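Local coordinates for D-glyceraldehyde dehydrogenase (NADP(+)) (Thermoplasma acidophilum, PDB 5IZD), which oxidises D-glyceraldehyde to glycerate with NADP+ in the non-phosphorylated Entner-Doudoroff pathway of Thermoplasma acidophilum, at residues F301-D312 with Y357-I367. Numbering follows the deposited sequence.
Sequences FVELSRKLALGD and YRNGYFFLPTI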
ATOM      1  N   PHE A 301     -12.653  22.351 -37.277  1.00 36.80           N
ATOM      2  CA  PHE A 301     -12.391  20.912 -37.253  1.00 36.40           C
ATOM      3  C   PHE A 301     -12.527  20.294 -38.640  1.00 36.40           C
ATOM      4  O   PHE A 301     -11.715  19.445 -39.034  1.00 36.13           O
ATOM      5  CB  PHE A 301     -13.350  20.192 -36.294  1.00 36.38           C
ATOM      6  CG  PHE A 301     -13.187  18.693 -36.262  1.00 36.06           C
ATOM      7  CD1 PHE A 301     -11.932  18.115 -36.082  1.00 35.77           C
ATOM      8  CD2 PHE A 301     -14.313  17.852 -36.329  1.00 36.12           C
ATOM      9  CE1 PHE A 301     -11.793  16.729 -36.023  1.00 35.48           C
ATOM     10  CE2 PHE A 301     -14.168  16.468 -36.262  1.00 35.62           C
ATOM     11  CZ  PHE A 301     -12.907  15.908 -36.129  1.00 35.22           C
ATOM     12  N   VAL A 302     -13.552  20.705 -39.363  1.00 36.76           N
ATOM     13  CA  VAL A 302     -13.688  20.318 -40.774  1.00 37.04           C
ATOM     14  C   VAL A 302     -12.465  20.760 -41.618  1.00 37.42           C
ATOM     15  O   VAL A 302     -11.886  19.949 -42.389  1.00 37.36           O
ATOM     16  CB  VAL A 302     -15.011  20.833 -41.363  1.00 37.42           C
ATOM     17  CG1 VAL A 302     -15.036  20.583 -42.879  1.00 37.62           C
ATOM     18  CG2 VAL A 302     -16.186  20.150 -40.671  1.00 37.04           C
ATOM     19  N   GLU A 303     -12.069  22.028 -41.447  1.00 38.04           N
ATOM     20  CA  GLU A 303     -10.913  22.614 -42.179  1.00 38.64           C
ATOM     21  C   GLU A 303      -9.619  21.871 -41.874  1.00 38.26           C
ATOM     22  O   GLU A 303      -8.878  21.537 -42.795  1.00 38.09           O
ATOM     23  CB  GLU A 303     -10.754  24.115 -41.899  1.00 39.35           C
ATOM     24  CG  GLU A 303      -9.645  24.826 -42.652  0.50 39.88           C
ATOM     25  CD  GLU A 303      -9.831  24.835 -44.159  0.50 40.44           C
ATOM     26  OE1 GLU A 303      -8.815  24.994 -44.854  0.50 40.85           O
ATOM     27  OE2 GLU A 303     -10.972  24.684 -44.663  0.50 40.55           O
ATOM     28  N   LEU A 304      -9.383  21.518 -40.612  1.00 37.87           N
ATOM     29  CA  LEU A 304      -8.182  20.760 -40.291  1.00 37.68           C
ATOM     30  C   LEU A 304      -8.194  19.311 -40.833  1.00 37.63           C
ATOM     31  O   LEU A 304      -7.146  18.780 -41.315  1.00 37.55           O
ATOM     32  CB  LEU A 304      -7.959  20.756 -38.797  1.00 37.22           C
ATOM     33  CG  LEU A 304      -7.517  22.114 -38.271  1.00 37.66           C
ATOM     34  CD1 LEU A 304      -7.937  22.205 -36.827  1.00 37.35           C
ATOM     35  CD2 LEU A 304      -6.012  22.256 -38.406  1.00 37.76           C
ATOM     36  N   SER A 305      -9.382  18.700 -40.741  1.00 37.70           N
ATOM     37  CA  SER A 305      -9.622  17.326 -41.169  1.00 37.71           C
ATOM     38  C   SER A 305      -9.338  17.140 -42.681  1.00 39.02           C
ATOM     39  O   SER A 305      -8.854  16.112 -43.069  1.00 37.79           O
ATOM     40  CB  SER A 305     -11.050  16.865 -40.815  1.00 37.30           C
ATOM     41  OG  SER A 305     -11.220  16.671 -39.398  1.00 36.80           O
ATOM     42  N   ARG A 306      -9.623  18.162 -43.484  1.00 41.25           N
ATOM     43  CA  ARG A 306      -9.389  18.105 -44.955  1.00 43.07           C
ATOM     44  C   ARG A 306      -7.925  18.077 -45.345  1.00 43.13           C
ATOM     45  O   ARG A 306      -7.615  17.727 -46.495  1.00 44.01           O
ATOM     46  CB  ARG A 306      -9.856  19.371 -45.642  1.00 45.42           C
ATOM     47  CG  ARG A 306     -11.295  19.736 -45.506  1.00 47.41           C
ATOM     48  CD  ARG A 306     -11.492  21.132 -46.065  1.00 49.56           C
ATOM     49  NE  ARG A 306     -11.952  20.996 -47.440  1.00 51.33           N
ATOM     50  CZ  ARG A 306     -13.190  21.255 -47.856  1.00 53.46           C
ATOM     51  NH1 ARG A 306     -13.477  21.061 -49.141  1.00 54.20           N
ATOM     52  NH2 ARG A 306     -14.142  21.721 -47.003  1.00 54.40           N
ATOM     53  N   LYS A 307      -7.072  18.617 -44.472  1.00 42.81           N
ATOM     54  CA  LYS A 307      -5.645  18.741 -44.691  1.00 43.00           C
ATOM     55  C   LYS A 307      -4.885  17.437 -44.512  1.00 43.16           C
ATOM     56  O   LYS A 307      -3.708  17.386 -44.885  1.00 43.50           O
ATOM     57  CB  LYS A 307      -5.044  19.783 -43.744  1.00 43.35           C
ATOM     58  N   LEU A 308      -5.527  16.388 -43.962  1.00 43.00           N
ATOM     59  CA  LEU A 308      -4.830  15.134 -43.603  1.00 42.53           C
ATOM     60  C   LEU A 308      -4.640  14.349 -44.868  1.00 42.55           C
ATOM     61  O   LEU A 308      -5.600  14.205 -45.630  1.00 42.19           O
ATOM     62  CB  LEU A 308      -5.606  14.310 -42.552  1.00 42.09           C
ATOM     63  CG  LEU A 308      -5.741  15.026 -41.178  1.00 42.43           C
ATOM     64  CD1 LEU A 308      -6.762  14.338 -40.285  1.00 41.86           C
ATOM     65  CD2 LEU A 308      -4.427  15.159 -40.405  1.00 42.43           C
ATOM     66  N   ALA A 309      -3.401  13.882 -45.096  1.00 42.53           N
ATOM     67  CA  ALA A 309      -3.087  13.047 -46.246  1.00 42.71           C
ATOM     68  C   ALA A 309      -3.240  11.554 -45.900  1.00 42.60           C
ATOM     69  O   ALA A 309      -2.845  11.102 -44.830  1.00 40.76           O
ATOM     70  CB  ALA A 309      -1.681  13.327 -46.758  1.00 43.03           C
ATOM     71  N   LEU A 310      -3.806  10.817 -46.858  1.00 43.19           N
ATOM     72  CA  LEU A 310      -3.972   9.378 -46.812  1.00 43.72           C
ATOM     73  C   LEU A 310      -3.128   8.710 -47.899  1.00 43.85           C
ATOM     74  O   LEU A 310      -2.959   9.260 -48.982  1.00 44.06           O
ATOM     75  CB  LEU A 310      -5.417   9.043 -47.096  1.00 44.84           C
ATOM     76  CG  LEU A 310      -6.451   9.119 -45.983  1.00 44.95           C
ATOM     77  CD1 LEU A 310      -6.538  10.482 -45.333  1.00 45.85           C
ATOM     78  CD2 LEU A 310      -7.778   8.740 -46.637  1.00 45.74           C
ATOM     79  N   GLY A 311      -2.598   7.525 -47.622  1.00 43.50           N
ATOM     80  CA  GLY A 311      -1.749   6.820 -48.601  1.00 43.84           C
ATOM     81  C   GLY A 311      -0.564   6.167 -47.940  1.00 43.63           C
ATOM     82  O   GLY A 311      -0.715   5.369 -47.009  1.00 44.11           O
ATOM     83  N   ASP A 312       0.634   6.495 -48.383  1.00 43.58           N
ATOM     84  CA  ASP A 312       1.751   5.684 -47.978  1.00 43.77           C
ATOM     85  C   ASP A 312       2.243   5.986 -46.587  1.00 41.97           C
ATOM     86  O   ASP A 312       2.360   7.146 -46.263  1.00 41.56           O
ATOM     87  CB  ASP A 312       2.921   5.832 -48.920  1.00 45.25           C
ATOM     88  CG  ASP A 312       3.850   4.670 -48.787  1.00 47.00           C
ATOM     89  OD1 ASP A 312       4.693   4.677 -47.863  1.00 46.55           O
ATOM     90  OD2 ASP A 312       3.663   3.691 -49.579  1.00 50.10           O
ATOM     91  N   TYR A 357      -2.560   1.767 -54.016  1.00 43.84           N
ATOM     92  CA  TYR A 357      -3.428   2.295 -52.953  1.00 43.39           C
ATOM     93  C   TYR A 357      -4.918   2.171 -53.286  1.00 42.40           C
ATOM     94  O   TYR A 357      -5.777   2.093 -52.369  1.00 41.38           O
ATOM     95  CB  TYR A 357      -3.034   3.754 -52.530  1.00 44.26           C
ATOM     96  CG  TYR A 357      -1.543   3.877 -52.279  1.00 45.82           C
ATOM     97  CD1 TYR A 357      -0.997   3.484 -51.071  1.00 46.33           C
ATOM     98  CD2 TYR A 357      -0.666   4.319 -53.297  1.00 47.70           C
ATOM     99  CE1 TYR A 357       0.367   3.517 -50.865  1.00 47.21           C
ATOM    100  CE2 TYR A 357       0.705   4.366 -53.097  1.00 48.56           C
ATOM    101  CZ  TYR A 357       1.214   3.960 -51.876  1.00 47.82           C
ATOM    102  OH  TYR A 357       2.558   3.994 -51.651  1.00 47.78           O
ATOM    103  N   ARG A 358      -5.225   2.077 -54.582  1.00 42.76           N
ATOM    104  CA  ARG A 358      -6.607   1.956 -55.034  1.00 42.51           C
ATOM    105  C   ARG A 358      -7.299   0.723 -54.494  1.00 40.97           C
ATOM    106  O   ARG A 358      -8.499   0.732 -54.325  1.00 40.50           O
ATOM    107  CB  ARG A 358      -6.704   1.980 -56.544  1.00 44.13           C
ATOM    108  CG  ARG A 358      -6.583   0.655 -57.312  1.00 45.94           C
ATOM    109  CD  ARG A 358      -6.434   0.988 -58.817  1.00 48.05           C
ATOM    110  NE  ARG A 358      -6.308  -0.231 -59.613  1.00 50.63           N
ATOM    111  CZ  ARG A 358      -5.228  -1.024 -59.609  1.00 52.76           C
ATOM    112  NH1 ARG A 358      -5.192  -2.131 -60.349  1.00 54.56           N
ATOM    113  NH2 ARG A 358      -4.152  -0.726 -58.871  1.00 53.58           N
ATOM    114  N   ASN A 359      -6.520  -0.320 -54.225  1.00 39.78           N
ATOM    115  CA  ASN A 359      -7.031  -1.549 -53.649  1.00 39.02           C
ATOM    116  C   ASN A 359      -6.844  -1.665 -52.160  1.00 37.48           C
ATOM    117  O   ASN A 359      -7.196  -2.678 -51.594  1.00 37.28           O
ATOM    118  CB  ASN A 359      -6.373  -2.739 -54.403  1.00 39.71           C
ATOM    119  CG  ASN A 359      -6.777  -2.782 -55.830  1.00 40.76           C
ATOM    120  OD1 ASN A 359      -5.944  -2.905 -56.735  1.00 42.08           O
ATOM    121  ND2 ASN A 359      -8.051  -2.703 -56.065  1.00 40.94           N
ATOM    122  N   GLY A 360      -6.279  -0.637 -51.530  1.00 36.30           N
ATOM    123  CA  GLY A 360      -6.133  -0.592 -50.083  1.00 35.33           C
ATOM    124  C   GLY A 360      -7.445  -0.175 -49.420  1.00 34.42           C
ATOM    125  O   GLY A 360      -8.364   0.186 -50.087  1.00 34.35           O
ATOM    126  N   TYR A 361      -7.518  -0.344 -48.124  1.00 33.59           N
ATOM    127  CA  TYR A 361      -8.765  -0.113 -47.339  1.00 33.18           C
ATOM    128  C   TYR A 361      -8.825   1.239 -46.650  1.00 32.49           C
ATOM    129  O   TYR A 361      -9.082   1.349 -45.451  1.00 32.03           O
ATOM    130  CB  TYR A 361      -8.985  -1.239 -46.321  1.00 33.06           C
ATOM    131  CG  TYR A 361      -8.618  -2.616 -46.867  1.00 33.71           C
ATOM    132  CD1 TYR A 361      -9.174  -3.110 -48.028  1.00 34.43           C
ATOM    133  CD2 TYR A 361      -7.720  -3.405 -46.192  1.00 33.75           C
ATOM    134  CE1 TYR A 361      -8.838  -4.376 -48.513  1.00 35.05           C
ATOM    135  CE2 TYR A 361      -7.353  -4.655 -46.673  1.00 34.20           C
ATOM    136  CZ  TYR A 361      -7.910  -5.144 -47.804  1.00 34.90           C
ATOM    137  OH  TYR A 361      -7.478  -6.400 -48.218  1.00 35.43           O
ATOM    138  N   PHE A 362      -8.668   2.278 -47.445  1.00 32.47           N
ATOM    139  CA  PHE A 362      -8.648   3.651 -46.976  1.00 32.01           C
ATOM    140  C   PHE A 362     -10.063   4.157 -46.857  1.00 31.97           C
ATOM    141  O   PHE A 362     -10.937   3.779 -47.616  1.00 32.08           O
ATOM    142  CB  PHE A 362      -7.864   4.523 -47.956  1.00 32.40           C
ATOM    143  CG  PHE A 362      -6.403   4.199 -48.002  1.00 32.39           C
ATOM    144  CD1 PHE A 362      -5.526   4.744 -47.058  1.00 32.00           C
ATOM    145  CD2 PHE A 362      -5.895   3.299 -48.949  1.00 32.76           C
ATOM    146  CE1 PHE A 362      -4.180   4.437 -47.080  1.00 32.09           C
ATOM    147  CE2 PHE A 362      -4.537   2.983 -48.943  1.00 32.82           C
ATOM    148  CZ  PHE A 362      -3.673   3.575 -48.016  1.00 32.47           C
ATOM    149  N   PHE A 363     -10.302   5.029 -45.871  1.00 31.69           N
ATOM    150  CA  PHE A 363     -11.580   5.713 -45.738  1.00 31.92           C
ATOM    151  C   PHE A 363     -11.303   7.170 -45.296  1.00 32.07           C
ATOM    152  O   PHE A 363     -10.446   7.411 -44.464  1.00 31.74           O
ATOM    153  CB  PHE A 363     -12.477   4.994 -44.719  1.00 31.54           C
ATOM    154  CG  PHE A 363     -13.926   5.278 -44.899  1.00 31.79           C
ATOM    155  CD1 PHE A 363     -14.684   4.524 -45.795  1.00 32.17           C
ATOM    156  CD2 PHE A 363     -14.518   6.338 -44.276  1.00 31.77           C
ATOM    157  CE1 PHE A 363     -16.012   4.791 -46.026  1.00 32.45           C
ATOM    158  CE2 PHE A 363     -15.867   6.622 -44.495  1.00 32.12           C
ATOM    159  CZ  PHE A 363     -16.609   5.840 -45.382  1.00 32.46           C
ATOM    160  N   LEU A 364     -12.034   8.122 -45.856  1.00 32.63           N
ATOM    161  CA  LEU A 364     -11.829   9.524 -45.525  1.00 32.86           C
ATOM    162  C   LEU A 364     -12.284   9.891 -44.123  1.00 32.59           C
ATOM    163  O   LEU A 364     -13.269   9.324 -43.623  1.00 32.55           O
ATOM    164  CB  LEU A 364     -12.587  10.425 -46.519  1.00 33.51           C
ATOM    165  CG  LEU A 364     -12.119  10.441 -47.998  1.00 34.02           C
ATOM    166  CD1 LEU A 364     -13.122  11.160 -48.881  1.00 34.54           C
ATOM    167  CD2 LEU A 364     -10.766  11.156 -48.052  1.00 34.15           C
ATOM    168  N   PRO A 365     -11.603  10.876 -43.490  1.00 32.59           N
ATOM    169  CA  PRO A 365     -12.172  11.511 -42.306  1.00 32.39           C
ATOM    170  C   PRO A 365     -13.628  11.957 -42.532  1.00 32.77           C
ATOM    171  O   PRO A 365     -13.945  12.615 -43.547  1.00 33.34           O
ATOM    172  CB  PRO A 365     -11.263  12.739 -42.113  1.00 32.60           C
ATOM    173  CG  PRO A 365      -9.954  12.286 -42.624  1.00 32.51           C
ATOM    174  CD  PRO A 365     -10.331  11.521 -43.875  1.00 32.75           C
ATOM    175  N   THR A 366     -14.517  11.541 -41.646  1.00 32.50           N
ATOM    176  CA  THR A 366     -15.938  11.707 -41.844  1.00 32.94           C
ATOM    177  C   THR A 366     -16.592  12.368 -40.575  1.00 33.15           C
ATOM    178  O   THR A 366     -16.473  11.832 -39.474  1.00 32.28           O
ATOM    179  CB  THR A 366     -16.603  10.372 -42.149  1.00 32.79           C
ATOM    180  OG1 THR A 366     -16.012   9.778 -43.323  1.00 32.89           O
ATOM    181  CG2 THR A 366     -18.108  10.568 -42.347  1.00 33.20           C
ATOM    182  N   ILE A 367     -17.257  13.507 -40.792  1.00 34.10           N
ATOM    183  CA  ILE A 367     -17.803  14.337 -39.731  1.00 34.97           C
ATOM    184  C   ILE A 367     -19.289  14.493 -40.013  1.00 36.06           C
ATOM    185  O   ILE A 367     -19.682  14.831 -41.137  1.00 36.73           O
ATOM    186  CB  ILE A 367     -17.085  15.708 -39.639  1.00 35.23           C
ATOM    187  CG1 ILE A 367     -15.567  15.515 -39.415  1.00 34.77           C
ATOM    188  CG2 ILE A 367     -17.650  16.554 -38.503  1.00 35.29           C
ATOM    189  CD1 ILE A 367     -14.760  16.697 -39.914  1.00 35.18           C
TER
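Residues 301-312, the last turn of helix 294-305 and the chain that follows it, run antiparallel to 357-367, CA atoms pairing from Val302 with Ile367 to Gly311 with Tyr357, without a backbone hydrogen bond between them. At the helix end Ile367, on strand 366-369, points its side chain at the last turn: CG1 lies 3.6 Å from Phe301 CE2, approaching the ring obliquely, and CD1 reaches Val302 CG2 at 3.8 Å. CG1 stands anti to the carbonyl carbon (chi1 -57°) and the extended chi2 (155°) carries CD1 on to Ser305, 3.6 Å from OG. That hydroxyl donates to Phe301 O at 2.8 Å, on the opposite face of the carbonyl from Ser305 N, and also bonds Tyr274 OH of helix 262-274. An alanine in place of Ile367 would probably open a gap beside Phe301, Val302 and Ser305, where CG1 and CD1 now pack. Farther along, Leu310 splits its methyls: CD1 meets Pro365 CD at 4.2 Å, while CD2 sits 3.7 Å from Phe363 O and also touches Leu364 CD2. The Phe362 ring comes up obliquely under Gly311, CE1 3.5 Å from its N; the backbone angles of Gly311 would jam a CB against the preceding carbonyl oxygen. At the far end Tyr357 OH donates to Asp312 OD2, a hydrogen bond refined very short, its exact length doubtful; OD2 lies at the ring's edge, in its plane, the carboxylate plane 83° from it. The backbone N of Lys314 is hydrogen-bonded to Asp312 OD1. Mostly apolar packing, with one tyrosine-aspartate hydrogen bond, thus joins helix 294-305 to the catalytic domain's seven-stranded sheet near its edge strand 343-346.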